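Local structure of uncharacterized protein (Legionella longbeachae NSW150, 4JZA) at residues K693-D696 and A697-L701; K807-E810 and E811-A815. The protein probably removes the 3-phosphate from phosphatidylinositol 3-phosphate, a phosphoinositide phosphatase reaction that may alter lipid metabolism in the infected host. One frame throughout, in Å; residues are numbered along the deposited sequence.

Contact 1: K693-D696 and A697-L701; sequences KLYD and ALHSL
The carbonyl O of Asp696 takes two donors from Ser700: the backbone N at 3.2 Å and the side-chain OG, also 3.2 Å from Asp696 O. The hydroxyl is turned back along the helix because OG lies beside its own backbone N (chi1 -34°), and its bond leaves the carbonyl plane by 31°. The carboxylate of Asp696 leads away from 697-701. Ala697 donates its N to Lys693 O at 3.1 Å, and its CB rests 3.5 Å from the same Lys693 O. The backbone bonds follow the i to i+4 pattern of a regular alpha helix, here near the C-terminal end of helix 676-702, in the phosphoinositide phosphatase C-terminal domain. The methyl of Ala697 also meets Trp805 of helix 794-817. Tyr695 and His699 stand one turn apart on another side of the helix. The N of His699 bonds Tyr695 O at 2.8 Å, and both side chains set CG anti to the backbone N (chi1 -168° for Tyr695), which sends the two rings out in company. They approach only loosely, with Tyr695 CE2 4.4 Å from His699 CD2. Tyr695 is buried against Asn749, Arg752 and Ile753 of helix 748-761, whereas His699 is exposed.

Contact 2: K807-E810 and E811-A815; sequences KLFE and ESKRA
Phe809 and Lys813, one turn apart, run side by side in the same direction and meet through a CH-pi contact. CG of Lys813 sits 4.2 Å from the centroid of the Phe809 ring, displaced from the ring centre, 29° from the normal; CZ of Phe809 is its nearest ring atom, together with CE1. The lysine chain bends at its second and fourth torsions, and NZ ends 4.2 Å from Phe809 CZ.

Glu810 and Arg814 carry opposite charges but stop short of a salt bridge: OE1 of Glu810 is 4.0 Å from NH2 of Arg814, and the carboxylate and guanidinium planes are turned 70° apart. The arginine chain bends at chi3 (-138°), folding the guanidinium back toward the preceding turn, where NH1 comes 3.4 Å from Glu810 O at an angle too poor for a hydrogen bond.

Backbone hydrogen bonds underlie both pairs, in the i to i+4 pattern of helix 794-817. Lys813 N bonds Phe809 O at 2.9 Å, Arg814 N bonds Glu810 O at 3.0 Å, and Glu811 and Ser812 donate to Lys807 and Leu808 in the same way. CB of Glu811 also lies 3.6 Å from Lys807 O.

In the phosphoinositide phosphatase C-terminal domain, Phe809 packs on Ser700 of helix 676-702 and Leu808 on helix 772-782, while Ser812 OG is hydrogen-bonded to Glu704. With surface charges that approach without a salt bridge, the side chains probably add only modest electrostatic support to a helix held mainly by its backbone bonds and the aliphatic stem of Lys813 against the phenyl ring.

Overall arrangement
Contact 1 and contact 2 are short lengths of two different helices, 676-702 and 794-817, with centres 14 Å apart in the phosphoinositide phosphatase C-terminal domain. They touch directly: CD1 of Leu701 packs on CB of Leu808 at 3.9 Å, and CD1 of Phe809 lies 3.7 Å from the backbone O of Ser700. Leu701 also meets Trp805, earlier on helix 794-817, and both Leu701 and Leu808 pack on helix 772-782. Contact 1 is partly buried, whereas contact 2 is at the surface, near the C-terminal end of the chain. Both are peripheral, about 49 and 60 Å from the chain's centre to their own centres.

Contact 1: K693-D696 and A697-L701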
loop_
_atom_site.group_PDB
_atom_site.type_symbol
_atom_site.label_atom_id
_atom_site.label_comp_id
_atom_site.label_asym_id
_atom_site.label_seq_id
_atom_site.Cartn_x
_atom_site.Cartn_y
_atom_site.Cartn_z
ATOM N N LYS A 693 -19.948 -34.466 -21.183
ATOM C CA LYS A 693 -19.501 -35.163 -22.390
ATOM C C LYS A 693 -18.226 -35.906 -22.109
ATOM O O LYS A 693 -18.087 -37.060 -22.485
ATOM C CB LYS A 693 -19.264 -34.192 -23.568
ATOM C CG LYS A 693 -20.472 -33.373 -24.006
ATOM C CD LYS A 693 -20.138 -32.437 -25.154
ATOM C CE LYS A 693 -21.264 -31.459 -25.385
ATOM N NZ LYS A 693 -21.331 -31.192 -26.840
ATOM N N LEU A 694 -17.297 -35.224 -21.462
ATOM C CA LEU A 694 -15.996 -35.803 -21.107
ATOM C C LEU A 694 -16.184 -36.958 -20.153
ATOM O O LEU A 694 -15.594 -38.037 -20.353
ATOM C CB LEU A 694 -15.084 -34.764 -20.458
ATOM C CG LEU A 694 -14.492 -33.709 -21.386
ATOM C CD1 LEU A 694 -13.759 -32.674 -20.548
ATOM C CD2 LEU A 694 -13.542 -34.347 -22.359
ATOM N N TYR A 695 -17.044 -36.747 -19.151
ATOM C CA TYR A 695 -17.377 -37.799 -18.192
ATOM C C TYR A 695 -18.001 -39.012 -18.888
ATOM O O TYR A 695 -17.480 -40.106 -18.790
ATOM C CB TYR A 695 -18.295 -37.263 -17.086
ATOM C CG TYR A 695 -18.458 -38.202 -15.922
ATOM C CD1 TYR A 695 -17.590 -38.141 -14.839
ATOM C CD2 TYR A 695 -19.476 -39.145 -15.903
ATOM C CE1 TYR A 695 -17.725 -38.991 -13.763
ATOM C CE2 TYR A 695 -19.607 -40.024 -14.843
ATOM C CZ TYR A 695 -18.722 -39.948 -13.784
ATOM O OH TYR A 695 -18.846 -40.818 -12.743
ATOM N N ASP A 696 -19.090 -38.840 -19.608
ATOM C CA ASP A 696 -19.704 -40.016 -20.256
ATOM C C ASP A 696 -18.710 -40.816 -21.137
ATOM O O ASP A 696 -18.574 -42.037 -20.996
ATOM C CB ASP A 696 -20.974 -39.612 -21.064
ATOM C CG ASP A 696 -22.059 -39.000 -20.168
ATOM O OD1 ASP A 696 -22.133 -39.340 -18.950
ATOM O OD2 ASP A 696 -22.813 -38.144 -20.673
ATOM N N ALA A 697 -18.044 -40.132 -22.062
ATOM C CA ALA A 697 -17.023 -40.776 -22.907
ATOM C C ALA A 697 -15.969 -41.506 -22.082
ATOM O O ALA A 697 -15.671 -42.637 -22.342
ATOM C CB ALA A 697 -16.353 -39.756 -23.837
ATOM N N LEU A 698 -15.446 -40.874 -21.061
ATOM C CA LEU A 698 -14.493 -41.542 -20.182
ATOM C C LEU A 698 -15.047 -42.736 -19.404
ATOM O O LEU A 698 -14.336 -43.749 -19.225
ATOM C CB LEU A 698 -13.878 -40.546 -19.238
ATOM C CG LEU A 698 -12.656 -41.007 -18.469
ATOM C CD1 LEU A 698 -11.535 -41.572 -19.329
ATOM C CD2 LEU A 698 -12.167 -39.816 -17.635
ATOM N N HIS A 699 -16.310 -42.635 -18.982
ATOM C CA HIS A 699 -16.950 -43.695 -18.235
ATOM C C HIS A 699 -16.905 -44.936 -19.083
ATOM O O HIS A 699 -16.546 -45.995 -18.598
ATOM C CB HIS A 699 -18.381 -43.332 -17.839
ATOM C CG HIS A 699 -18.997 -44.277 -16.860
ATOM N ND1 HIS A 699 -19.747 -45.370 -17.253
ATOM C CD2 HIS A 699 -18.976 -44.302 -15.511
ATOM C CE1 HIS A 699 -20.162 -46.026 -16.186
ATOM N NE2 HIS A 699 -19.705 -45.401 -15.117
ATOM N N SER A 700 -17.265 -44.846 -20.353
ATOM C CA SER A 700 -17.292 -46.068 -21.167
ATOM C C SER A 700 -15.909 -46.584 -21.379
ATOM O O SER A 700 -15.651 -47.769 -21.169
ATOM C CB SER A 700 -17.918 -45.845 -22.521
ATOM O OG SER A 700 -18.934 -44.897 -22.419
ATOM N N LEU A 701 -15.013 -45.690 -21.783
ATOM C CA LEU A 701 -13.635 -46.097 -22.100
ATOM C C LEU A 701 -12.876 -46.745 -20.905
ATOM O O LEU A 701 -12.265 -47.809 -21.038
ATOM C CB LEU A 701 -12.852 -44.893 -22.640
ATOM C CG LEU A 701 -11.373 -45.129 -22.948
ATOM C CD1 LEU A 701 -11.245 -46.273 -23.911
ATOM C CD2 LEU A 701 -10.708 -43.935 -23.555
#

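Contact 2: K807-E810 and E811-A815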
loop_
_atom_site.group_PDB
_atom_site.type_symbol
_atom_site.label_atom_id
_atom_site.label_comp_id
_atom_site.label_asym_id
_atom_site.label_seq_id
_atom_site.Cartn_x
_atom_site.Cartn_y
_atom_site.Cartn_z
ATOM N N LYS A 807 -13.819 -43.679 -30.219
ATOM C CA LYS A 807 -13.230 -44.643 -31.136
ATOM C C LYS A 807 -12.505 -45.798 -30.426
ATOM O O LYS A 807 -12.769 -46.989 -30.683
ATOM C CB LYS A 807 -12.243 -43.954 -32.032
ATOM C CG LYS A 807 -12.554 -44.148 -33.492
ATOM C CD LYS A 807 -12.845 -42.778 -34.136
ATOM C CE LYS A 807 -13.090 -42.869 -35.643
ATOM N NZ LYS A 807 -12.289 -41.846 -36.380
ATOM N N LEU A 808 -11.598 -45.452 -29.519
ATOM C CA LEU A 808 -10.970 -46.452 -28.657
ATOM C C LEU A 808 -11.980 -47.361 -27.994
ATOM O O LEU A 808 -11.765 -48.536 -27.960
ATOM C CB LEU A 808 -10.102 -45.797 -27.598
ATOM C CG LEU A 808 -8.861 -45.101 -28.189
ATOM C CD1 LEU A 808 -8.226 -44.128 -27.189
ATOM C CD2 LEU A 808 -7.844 -46.108 -28.693
ATOM N N PHE A 809 -13.085 -46.826 -27.493
ATOM C CA PHE A 809 -14.157 -47.633 -26.864
ATOM C C PHE A 809 -14.826 -48.594 -27.849
ATOM O O PHE A 809 -14.924 -49.793 -27.589
ATOM C CB PHE A 809 -15.206 -46.721 -26.193
ATOM C CG PHE A 809 -16.436 -47.451 -25.731
ATOM C CD1 PHE A 809 -16.373 -48.402 -24.696
ATOM C CD2 PHE A 809 -17.661 -47.205 -26.330
ATOM C CE1 PHE A 809 -17.511 -49.102 -24.282
ATOM C CE2 PHE A 809 -18.781 -47.902 -25.929
ATOM C CZ PHE A 809 -18.706 -48.850 -24.900
ATOM N N GLU A 810 -15.259 -48.082 -28.986
ATOM C CA GLU A 810 -15.841 -48.923 -30.058
ATOM C C GLU A 810 -14.889 -50.012 -30.565
ATOM O O GLU A 810 -15.293 -51.148 -30.735
ATOM C CB GLU A 810 -16.323 -48.051 -31.263
ATOM C CG GLU A 810 -17.531 -47.147 -30.979
ATOM C CD GLU A 810 -17.702 -45.995 -31.974
ATOM O OE1 GLU A 810 -16.936 -45.917 -32.964
ATOM O OE2 GLU A 810 -18.599 -45.148 -31.752
ATOM N N GLU A 811 -13.643 -49.677 -30.845
ATOM C CA GLU A 811 -12.740 -50.683 -31.355
ATOM C C GLU A 811 -12.601 -51.785 -30.357
ATOM O O GLU A 811 -12.578 -52.951 -30.724
ATOM C CB GLU A 811 -11.382 -50.113 -31.678
ATOM C CG GLU A 811 -11.227 -49.666 -33.142
ATOM C CD GLU A 811 -10.096 -48.632 -33.329
ATOM O OE1 GLU A 811 -9.322 -48.400 -32.328
ATOM O OE2 GLU A 811 -9.990 -48.041 -34.449
ATOM N N SER A 812 -12.534 -51.421 -29.086
ATOM C CA SER A 812 -12.340 -52.394 -27.990
ATOM C C SER A 812 -13.540 -53.256 -27.834
ATOM O O SER A 812 -13.415 -54.425 -27.674
ATOM C CB SER A 812 -12.068 -51.682 -26.652
ATOM O OG SER A 812 -12.010 -52.581 -25.573
ATOM N N LYS A 813 -14.707 -52.654 -27.875
ATOM C CA LYS A 813 -15.965 -53.386 -27.823
ATOM C C LYS A 813 -16.058 -54.412 -28.942
ATOM O O LYS A 813 -16.525 -55.526 -28.706
ATOM C CB LYS A 813 -17.156 -52.411 -27.903
ATOM C CG LYS A 813 -17.815 -52.098 -26.582
ATOM C CD LYS A 813 -18.686 -53.293 -26.229
ATOM C CE LYS A 813 -19.564 -53.058 -25.033
ATOM N NZ LYS A 813 -20.776 -52.394 -25.548
ATOM N N ARG A 814 -15.639 -54.038 -30.159
ATOM C CA ARG A 814 -15.729 -54.943 -31.304
ATOM C C ARG A 814 -14.696 -56.077 -31.212
ATOM O O ARG A 814 -14.992 -57.191 -31.570
ATOM C CB ARG A 814 -15.638 -54.174 -32.647
ATOM C CG ARG A 814 -16.906 -53.392 -32.976
ATOM C CD ARG A 814 -17.048 -53.087 -34.463
ATOM N NE ARG A 814 -17.514 -51.720 -34.738
ATOM C CZ ARG A 814 -16.745 -50.651 -34.564
ATOM N NH1 ARG A 814 -15.467 -50.772 -34.141
ATOM N NH2 ARG A 814 -17.224 -49.458 -34.816
ATOM N N ALA A 815 -13.489 -55.798 -30.731
ATOM C CA ALA A 815 -12.441 -56.820 -30.601
ATOM C C ALA A 815 -12.724 -57.882 -29.523
ATOM O O ALA A 815 -12.334 -59.033 -29.675
ATOM C CB ALA A 815 -11.129 -56.149 -30.328
#